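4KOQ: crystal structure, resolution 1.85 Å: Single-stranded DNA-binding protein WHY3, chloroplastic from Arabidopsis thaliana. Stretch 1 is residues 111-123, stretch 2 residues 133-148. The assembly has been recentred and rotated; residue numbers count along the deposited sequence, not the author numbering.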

ATOM      1  N   PRO A 111       2.681  -3.224  24.485  1.00 23.52           N
ATOM      2  CA  PRO A 111       3.988  -2.684  24.145  1.00 22.78           C
ATOM      3  C   PRO A 111       5.023  -3.314  25.054  1.00 29.89           C
ATOM      4  O   PRO A 111       4.679  -3.639  26.188  1.00 29.09           O
ATOM      5  CB  PRO A 111       3.832  -1.177  24.439  1.00 31.92           C
ATOM      6  CG  PRO A 111       2.734  -1.093  25.429  1.00 31.49           C
ATOM      7  CD  PRO A 111       1.819  -2.237  25.171  1.00 30.18           C
ATOM      8  N   LEU A 112       6.230  -3.562  24.553  1.00 35.26           N
ATOM      9  CA  LEU A 112       7.312  -3.997  25.434  1.00 46.34           C
ATOM     10  C   LEU A 112       7.875  -2.749  26.112  1.00 55.01           C
ATOM     11  O   LEU A 112       8.014  -1.704  25.472  1.00 44.21           O
ATOM     12  CB  LEU A 112       8.395  -4.764  24.672  1.00 41.02           C
ATOM     13  CG  LEU A 112       7.958  -6.137  24.166  1.00 30.39           C
ATOM     14  CD1 LEU A 112       8.994  -6.691  23.204  1.00 34.16           C
ATOM     15  CD2 LEU A 112       7.719  -7.100  25.296  1.00 34.25           C
ATOM     16  N   PRO A 113       8.182  -2.864  27.415  1.00 67.54           N
ATOM     17  CA  PRO A 113       8.378  -1.745  28.347  1.00 72.80           C
ATOM     18  C   PRO A 113       9.535  -0.840  27.955  1.00 75.36           C
ATOM     19  O   PRO A 113       9.636   0.278  28.469  1.00 80.88           O
ATOM     20  CB  PRO A 113       8.684  -2.444  29.671  1.00 77.24           C
ATOM     21  CG  PRO A 113       9.305  -3.728  29.270  1.00 82.06           C
ATOM     22  CD  PRO A 113       8.568  -4.147  28.026  1.00 69.72           C
ATOM     23  N   ASP A 114      10.387  -1.307  27.051  1.00 69.93           N
ATOM     24  CA  ASP A 114      11.528  -0.513  26.615  1.00 71.37           C
ATOM     25  C   ASP A 114      11.401  -0.020  25.178  1.00 64.39           C
ATOM     26  O   ASP A 114      12.359   0.531  24.634  1.00 62.09           O
ATOM     27  CB  ASP A 114      12.820  -1.312  26.785  1.00 71.40           C
ATOM     28  CG  ASP A 114      12.729  -2.690  26.179  1.00 70.47           C
ATOM     29  OD1 ASP A 114      11.795  -2.921  25.376  1.00 65.26           O
ATOM     30  OD2 ASP A 114      13.590  -3.537  26.501  1.00 73.64           O
ATOM     31  N   GLY A 115      10.232  -0.204  24.561  1.00 61.02           N
ATOM     32  CA  GLY A 115       9.983   0.321  23.214  1.00 49.30           C
ATOM     33  C   GLY A 115      10.450  -0.591  22.082  1.00 39.67           C
ATOM     34  O   GLY A 115      10.420  -0.225  20.899  1.00 48.73           O
ATOM     35  N   SER A 116      10.880  -1.788  22.449  1.00 43.14           N
ATOM     36  CA  SER A 116      11.556  -2.677  21.524  1.00 38.71           C
ATOM     37  C   SER A 116      10.592  -3.620  20.796  1.00 38.04           C
ATOM     38  O   SER A 116      11.032  -4.557  20.140  1.00 39.85           O
ATOM     39  CB  SER A 116      12.545  -3.524  22.302  1.00 45.60           C
ATOM     40  OG  SER A 116      11.853  -4.198  23.334  1.00 47.42           O
ATOM     41  N   GLY A 117       9.291  -3.397  20.895  1.00 34.92           N
ATOM     42  CA  GLY A 117       8.371  -4.287  20.189  1.00 32.32           C
ATOM     43  C   GLY A 117       7.098  -4.549  20.939  1.00 33.07           C
ATOM     44  O   GLY A 117       6.636  -3.681  21.689  1.00 27.15           O
ATOM     45  N   ARG A 118       6.507  -5.721  20.706  1.00 26.31           N
ATOM     46  CA  ARG A 118       5.172  -6.042  21.231  1.00 25.70           C
ATOM     47  C   ARG A 118       5.143  -7.422  21.887  1.00 26.46           C
ATOM     48  O   ARG A 118       5.872  -8.333  21.508  1.00 26.51           O
ATOM     49  CB  ARG A 118       4.117  -5.991  20.122  1.00 26.91           C
ATOM     50  CG  ARG A 118       3.982  -4.638  19.419  1.00 30.71           C
ATOM     51  CD  ARG A 118       3.060  -3.731  20.155  1.00 28.39           C
ATOM     52  NE  ARG A 118       3.009  -2.412  19.565  1.00 29.83           N
ATOM     53  CZ  ARG A 118       2.321  -1.399  20.064  1.00 31.43           C
ATOM     54  NH1 ARG A 118       1.643  -1.538  21.185  1.00 36.03           N
ATOM     55  NH2 ARG A 118       2.357  -0.230  19.454  1.00 38.52           N
ATOM     56  N   PHE A 119       4.248  -7.574  22.852  1.00 19.62           N
ATOM     57  CA  PHE A 119       4.080  -8.834  23.555  1.00 20.78           C
ATOM     58  C   PHE A 119       2.706  -9.339  23.193  1.00 22.59           C
ATOM     59  O   PHE A 119       1.739  -8.674  23.495  1.00 21.71           O
ATOM     60  CB  PHE A 119       4.214  -8.549  25.062  1.00 25.88           C
ATOM     61  CG  PHE A 119       4.633  -9.728  25.902  1.00 21.30           C
ATOM     62  CD1 PHE A 119       5.579 -10.656  25.449  1.00 22.77           C
ATOM     63  CD2 PHE A 119       4.129  -9.878  27.182  1.00 32.57           C
ATOM     64  CE1 PHE A 119       5.984 -11.735  26.252  1.00 27.26           C
ATOM     65  CE2 PHE A 119       4.537 -10.944  27.988  1.00 32.77           C
ATOM     66  CZ  PHE A 119       5.477 -11.873  27.516  1.00 31.35           C
ATOM     67  N   PHE A 120       2.605 -10.501  22.546  1.00 20.36           N
ATOM     68  CA  PHE A 120       1.326 -11.098  22.258  1.00 21.93           C
ATOM     69  C   PHE A 120       1.015 -12.182  23.282  1.00 21.60           C
ATOM     70  O   PHE A 120       1.852 -13.022  23.593  1.00 21.74           O
ATOM     71  CB  PHE A 120       1.324 -11.810  20.902  1.00 19.79           C
ATOM     72  CG  PHE A 120       1.218 -10.881  19.703  1.00 19.42           C
ATOM     73  CD1 PHE A 120       1.964  -9.737  19.619  1.00 26.65           C
ATOM     74  CD2 PHE A 120       0.381 -11.218  18.658  1.00 28.80           C
ATOM     75  CE1 PHE A 120       1.870  -8.911  18.479  1.00 27.42           C
ATOM     76  CE2 PHE A 120       0.307 -10.408  17.530  1.00 35.81           C
ATOM     77  CZ  PHE A 120       1.055  -9.284  17.448  1.00 26.01           C
ATOM     78  N   ASN A 121      -0.227 -12.233  23.716  1.00 18.85           N
ATOM     79  CA  ASN A 121      -0.608 -13.285  24.651  1.00 21.77           C
ATOM     80  C   ASN A 121      -1.943 -13.858  24.242  1.00 25.32           C
ATOM     81  O   ASN A 121      -2.886 -13.112  24.071  1.00 24.98           O
ATOM     82  CB  ASN A 121      -0.682 -12.672  26.044  1.00 20.84           C
ATOM     83  CG  ASN A 121      -1.264 -13.624  27.079  1.00 29.03           C
ATOM     84  OD1 ASN A 121      -2.121 -13.243  27.860  1.00 34.62           O
ATOM     85  ND2 ASN A 121      -0.818 -14.868  27.058  1.00 28.97           N
ATOM     86  N   LEU A 122      -2.045 -15.171  24.062  1.00 21.16           N
ATOM     87  CA  LEU A 122      -3.359 -15.786  23.925  1.00 20.77           C
ATOM     88  C   LEU A 122      -3.655 -16.638  25.155  1.00 22.13           C
ATOM     89  O   LEU A 122      -2.854 -17.511  25.484  1.00 20.74           O
ATOM     90  CB  LEU A 122      -3.402 -16.645  22.676  1.00 20.22           C
ATOM     91  CG  LEU A 122      -4.672 -17.448  22.423  1.00 23.76           C
ATOM     92  CD1 LEU A 122      -5.931 -16.614  22.342  1.00 20.00           C
ATOM     93  CD2 LEU A 122      -4.514 -18.288  21.154  1.00 26.54           C
ATOM     94  N   SER A 123      -4.795 -16.385  25.803  1.00 22.24           N
ATOM     95  CA  SER A 123      -5.181 -17.141  26.996  1.00 20.90           C
ATOM     96  C   SER A 123      -6.504 -17.765  26.651  1.00 21.74           C
ATOM     97  O   SER A 123      -7.404 -17.077  26.217  1.00 22.40           O
ATOM     98  CB  SER A 123      -5.251 -16.210  28.230  1.00 24.93           C
ATOM     99  OG  SER A 123      -5.934 -16.799  29.344  1.00 33.39           O
ATOM    100  N   GLU A 133      -5.008 -21.915  29.682  1.00 30.53           N
ATOM    101  CA  GLU A 133      -3.838 -22.216  28.871  1.00 29.92           C
ATOM    102  C   GLU A 133      -3.430 -20.917  28.182  1.00 27.33           C
ATOM    103  O   GLU A 133      -4.229 -20.370  27.440  1.00 29.75           O
ATOM    104  CB  GLU A 133      -4.195 -23.235  27.800  1.00 33.10           C
ATOM    105  CG  GLU A 133      -4.726 -24.557  28.365  1.00 45.11           C
ATOM    106  CD  GLU A 133      -3.617 -25.414  28.906  1.00 58.32           C
ATOM    107  OE1 GLU A 133      -2.605 -25.591  28.193  1.00 72.59           O
ATOM    108  OE2 GLU A 133      -3.741 -25.902  30.052  1.00 76.88           O
ATOM    109  N   SER A 134      -2.228 -20.444  28.451  1.00 28.13           N
ATOM    110  CA  SER A 134      -1.794 -19.094  28.084  1.00 27.11           C
ATOM    111  C   SER A 134      -0.447 -19.224  27.398  1.00 35.31           C
ATOM    112  O   SER A 134       0.422 -19.918  27.898  1.00 35.66           O
ATOM    113  CB  SER A 134      -1.703 -18.230  29.354  1.00 30.76           C
ATOM    114  OG  SER A 134      -1.589 -16.822  29.118  1.00 35.06           O
ATOM    115  N   VAL A 135      -0.307 -18.622  26.217  1.00 25.29           N
ATOM    116  CA  VAL A 135       0.941 -18.662  25.453  1.00 21.40           C
ATOM    117  C   VAL A 135       1.337 -17.225  25.193  1.00 23.74           C
ATOM    118  O   VAL A 135       0.497 -16.451  24.750  1.00 21.03           O
ATOM    119  CB  VAL A 135       0.782 -19.374  24.086  1.00 25.05           C
ATOM    120  CG1 VAL A 135       2.124 -19.363  23.322  1.00 23.42           C
ATOM    121  CG2 VAL A 135       0.318 -20.802  24.269  1.00 35.93           C
ATOM    122  N   TYR A 136       2.580 -16.871  25.498  1.00 21.44           N
ATOM    123  CA  TYR A 136       3.101 -15.521  25.290  1.00 21.79           C
ATOM    124  C   TYR A 136       4.197 -15.590  24.275  1.00 20.58           C
ATOM    125  O   TYR A 136       4.999 -16.546  24.285  1.00 23.69           O
ATOM    126  CB  TYR A 136       3.741 -15.011  26.567  1.00 25.73           C
ATOM    127  CG  TYR A 136       2.763 -14.685  27.661  1.00 25.05           C
ATOM    128  CD1 TYR A 136       2.295 -15.670  28.518  1.00 27.84           C
ATOM    129  CD2 TYR A 136       2.340 -13.382  27.859  1.00 27.70           C
ATOM    130  CE1 TYR A 136       1.394 -15.349  29.537  1.00 29.19           C
ATOM    131  CE2 TYR A 136       1.440 -13.061  28.849  1.00 28.82           C
ATOM    132  CZ  TYR A 136       0.991 -14.041  29.699  1.00 31.19           C
ATOM    133  OH  TYR A 136       0.090 -13.704  30.689  1.00 31.88           O
ATOM    134  N   ILE A 137       4.294 -14.578  23.429  1.00 18.36           N
ATOM    135  CA  ILE A 137       5.420 -14.519  22.503  1.00 17.79           C
ATOM    136  C   ILE A 137       5.795 -13.066  22.300  1.00 20.08           C
ATOM    137  O   ILE A 137       4.943 -12.224  22.076  1.00 16.93           O
ATOM    138  CB  ILE A 137       5.125 -15.249  21.211  1.00 23.04           C
ATOM    139  CG1 ILE A 137       6.416 -15.387  20.373  1.00 20.65           C
ATOM    140  CG2 ILE A 137       4.024 -14.534  20.445  1.00 19.34           C
ATOM    141  CD1 ILE A 137       6.267 -16.145  19.068  1.00 21.08           C
ATOM    142  N   PRO A 138       7.069 -12.746  22.473  1.00 19.54           N
ATOM    143  CA  PRO A 138       7.544 -11.396  22.174  1.00 22.53           C
ATOM    144  C   PRO A 138       7.833 -11.211  20.684  1.00 27.93           C
ATOM    145  O   PRO A 138       8.344 -12.121  20.014  1.00 23.73           O
ATOM    146  CB  PRO A 138       8.855 -11.310  22.958  1.00 23.67           C
ATOM    147  CG  PRO A 138       9.337 -12.704  22.993  1.00 26.69           C
ATOM    148  CD  PRO A 138       8.137 -13.606  22.994  1.00 20.67           C
ATOM    149  N   ILE A 139       7.476 -10.040  20.188  1.00 19.93           N
ATOM    150  CA  ILE A 139       7.563  -9.699  18.764  1.00 21.93           C
ATOM    151  C   ILE A 139       8.407  -8.426  18.729  1.00 22.48           C
ATOM    152  O   ILE A 139       8.035  -7.436  19.366  1.00 28.46           O
ATOM    153  CB  ILE A 139       6.108  -9.420  18.223  1.00 26.97           C
ATOM    154  CG1 ILE A 139       5.171 -10.632  18.463  1.00 25.82           C
ATOM    155  CG2 ILE A 139       6.057  -9.075  16.755  1.00 27.29           C
ATOM    156  CD1 ILE A 139       5.646 -11.898  17.768  1.00 23.37           C
ATOM    157  N   THR A 140       9.517  -8.432  18.010  1.00 22.90           N
ATOM    158  CA  THR A 140      10.345  -7.221  17.889  1.00 22.45           C
ATOM    159  C   THR A 140       9.647  -6.157  17.095  1.00 19.18           C
ATOM    160  O   THR A 140       8.717  -6.440  16.332  1.00 21.89           O
ATOM    161  CB  THR A 140      11.719  -7.481  17.225  1.00 24.61           C
ATOM    162  OG1 THR A 140      11.544  -7.872  15.854  1.00 22.31           O
ATOM    163  CG2 THR A 140      12.535  -8.566  17.991  1.00 25.16           C
ATOM    164  N   LYS A 141      10.133  -4.913  17.197  1.00 19.21           N
ATOM    165  CA  LYS A 141       9.594  -3.815  16.391  1.00 21.62           C
ATOM    166  C   LYS A 141       9.661  -4.161  14.886  1.00 18.28           C
ATOM    167  O   LYS A 141       8.721  -3.852  14.143  1.00 19.16           O
ATOM    168  CB  LYS A 141      10.370  -2.507  16.690  1.00 23.62           C
ATOM    169  CG  LYS A 141       9.945  -1.302  15.897  1.00 29.12           C
ATOM    170  CD  LYS A 141      10.817  -0.108  16.296  1.00 38.79           C
ATOM    171  CE  LYS A 141      10.498   1.143  15.517  1.00 51.34           C
ATOM    172  NZ  LYS A 141      11.600   2.155  15.709  1.00 48.01           N
ATOM    173  N   ALA A 142      10.760  -4.781  14.457  1.00 19.99           N
ATOM    174  CA  ALA A 142      10.950  -5.169  13.051  1.00 21.89           C
ATOM    175  C   ALA A 142       9.961  -6.238  12.619  1.00 19.31           C
ATOM    176  O   ALA A 142       9.378  -6.175  11.545  1.00 20.06           O
ATOM    177  CB  ALA A 142      12.340  -5.666  12.847  1.00 21.46           C
ATOM    178  N   GLU A 143       9.737  -7.222  13.480  1.00 17.13           N
ATOM    179  CA  GLU A 143       8.761  -8.275  13.180  1.00 20.10           C
ATOM    180  C   GLU A 143       7.350  -7.702  13.164  1.00 19.26           C
ATOM    181  O   GLU A 143       6.523  -8.058  12.318  1.00 18.87           O
ATOM    182  CB  GLU A 143       8.875  -9.430  14.209  1.00 17.91           C
ATOM    183  CG  GLU A 143      10.121 -10.263  14.055  1.00 19.19           C
ATOM    184  CD  GLU A 143      10.520 -11.052  15.308  1.00 27.58           C
ATOM    185  OE1 GLU A 143      10.045 -10.758  16.433  1.00 23.28           O
ATOM    186  OE2 GLU A 143      11.315 -11.988  15.142  1.00 25.08           O
ATOM    187  N   PHE A 144       7.061  -6.794  14.074  1.00 17.03           N
ATOM    188  CA  PHE A 144       5.746  -6.181  14.107  1.00 18.85           C
ATOM    189  C   PHE A 144       5.538  -5.333  12.853  1.00 21.18           C
ATOM    190  O   PHE A 144       4.432  -5.263  12.309  1.00 18.45           O
ATOM    191  CB  PHE A 144       5.522  -5.389  15.408  1.00 19.71           C
ATOM    192  CG  PHE A 144       4.093  -5.003  15.632  1.00 20.29           C
ATOM    193  CD1 PHE A 144       3.156  -5.973  15.959  1.00 21.19           C
ATOM    194  CD2 PHE A 144       3.688  -3.698  15.542  1.00 26.17           C
ATOM    195  CE1 PHE A 144       1.795  -5.623  16.139  1.00 23.18           C
ATOM    196  CE2 PHE A 144       2.336  -3.343  15.740  1.00 27.00           C
ATOM    197  CZ  PHE A 144       1.409  -4.321  16.041  1.00 22.96           C
ATOM    198  N   ALA A 145       6.592  -4.678  12.364  1.00 19.80           N
ATOM    199  CA  ALA A 145       6.477  -3.891  11.132  1.00 18.37           C
ATOM    200  C   ALA A 145       6.115  -4.744   9.898  1.00 17.46           C
ATOM    201  O   ALA A 145       5.374  -4.281   9.002  1.00 16.86           O
ATOM    202  CB  ALA A 145       7.812  -3.088  10.842  1.00 18.89           C
ATOM    203  N   VAL A 146       6.652  -5.952   9.857  1.00 17.48           N
ATOM    204  CA  VAL A 146       6.329  -6.918   8.820  1.00 17.73           C
ATOM    205  C   VAL A 146       4.827  -7.204   8.921  1.00 17.12           C
ATOM    206  O   VAL A 146       4.118  -7.208   7.912  1.00 16.49           O
ATOM    207  CB  VAL A 146       7.099  -8.209   8.980  1.00 16.81           C
ATOM    208  CG1 VAL A 146       6.618  -9.290   7.986  1.00 18.55           C
ATOM    209  CG2 VAL A 146       8.591  -7.965   8.752  1.00 18.10           C
ATOM    210  N   LEU A 147       4.350  -7.480  10.131  1.00 21.11           N
ATOM    211  CA  LEU A 147       2.882  -7.684  10.318  1.00 16.80           C
ATOM    212  C   LEU A 147       2.038  -6.506   9.886  1.00 21.24           C
ATOM    213  O   LEU A 147       1.027  -6.675   9.179  1.00 20.37           O
ATOM    214  CB  LEU A 147       2.550  -8.063  11.772  1.00 17.81           C
ATOM    215  CG  LEU A 147       3.225  -9.305  12.315  1.00 20.16           C
ATOM    216  CD1 LEU A 147       2.773  -9.653  13.750  1.00 23.42           C
ATOM    217  CD2 LEU A 147       3.023 -10.498  11.392  1.00 26.19           C
ATOM    218  N   ILE A 148       2.411  -5.304  10.294  1.00 18.68           N
ATOM    219  CA  ILE A 148       1.681  -4.129   9.832  1.00 20.61           C
ATOM    220  C   ILE A 148       1.617  -4.040   8.308  1.00 21.84           C
ATOM    221  O   ILE A 148       0.544  -3.766   7.733  1.00 21.01           O
ATOM    222  CB  ILE A 148       2.244  -2.812  10.420  1.00 26.11           C
ATOM    223  CG1 ILE A 148       2.114  -2.779  11.938  1.00 28.31           C
ATOM    224  CG2 ILE A 148       1.507  -1.616   9.832  1.00 26.73           C
ATOM    225  CD1 ILE A 148       2.887  -1.614  12.550  1.00 35.78           C
TER

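Residues 117-123 and 133-140 form two antiparallel strands of one sheet, and the second strand runs directly into helix 141-148. Phe120, Tyr136 and Arg118 cover the most surface in this contact.

Phe120 is buried. Its backbone pairs with Ile137 in both directions: Phe120 N to Ile137 O and Ile137 N to Phe120 O are each 2.9 Å. Its side chain lies on the same sheet face as Arg118, Leu122, Val135, Ile137 and Ile139. CD1 of Phe120 packs 3.5 Å from CG1 of Ile139. The ring also reaches the helix, where Phe120 CZ lies 4.0 Å from Phe144 CE1 and 4.1 Å from Leu147 CD1. Phe120 and Phe144 meet edge to edge. The Phe120 ring thus helps to join the strand pair to the helix.

Arg118 works alongside it. Arg118 N to Ile139 O and Ile139 N to Arg118 O are both short hydrogen bonds of 2.7 Å. Arg118 CG sits over the face of the Phe144 ring, 3.8 Å from the centroid, a CH-pi contact. The guanidinium lies by the same ring, with Arg118 NE 4.0 Å from Phe144 CE2. NH1 and NH2 are hydrogen-bonded elsewhere in the structure.

Tyr136 lies on the other face of the sheet and is exposed. Its ring is nearly parallel to that of Phe119, with planes at 27°, but the two are slid apart and barely overlap. The closest atoms are Phe119 CE2 and Tyr136 CD2, at 3.3 Å. Asn121 CG lies over one face of the Tyr136 ring, 3.3 Å from CE2. The amide ND2 of Asn121 donates to Ser134 OG at 2.9 Å and to Val135 O at 3.1 Å.

At the strand end, Gly117 CA approaches Ile139 O to 3.3 Å. A CB there would clash with that oxygen.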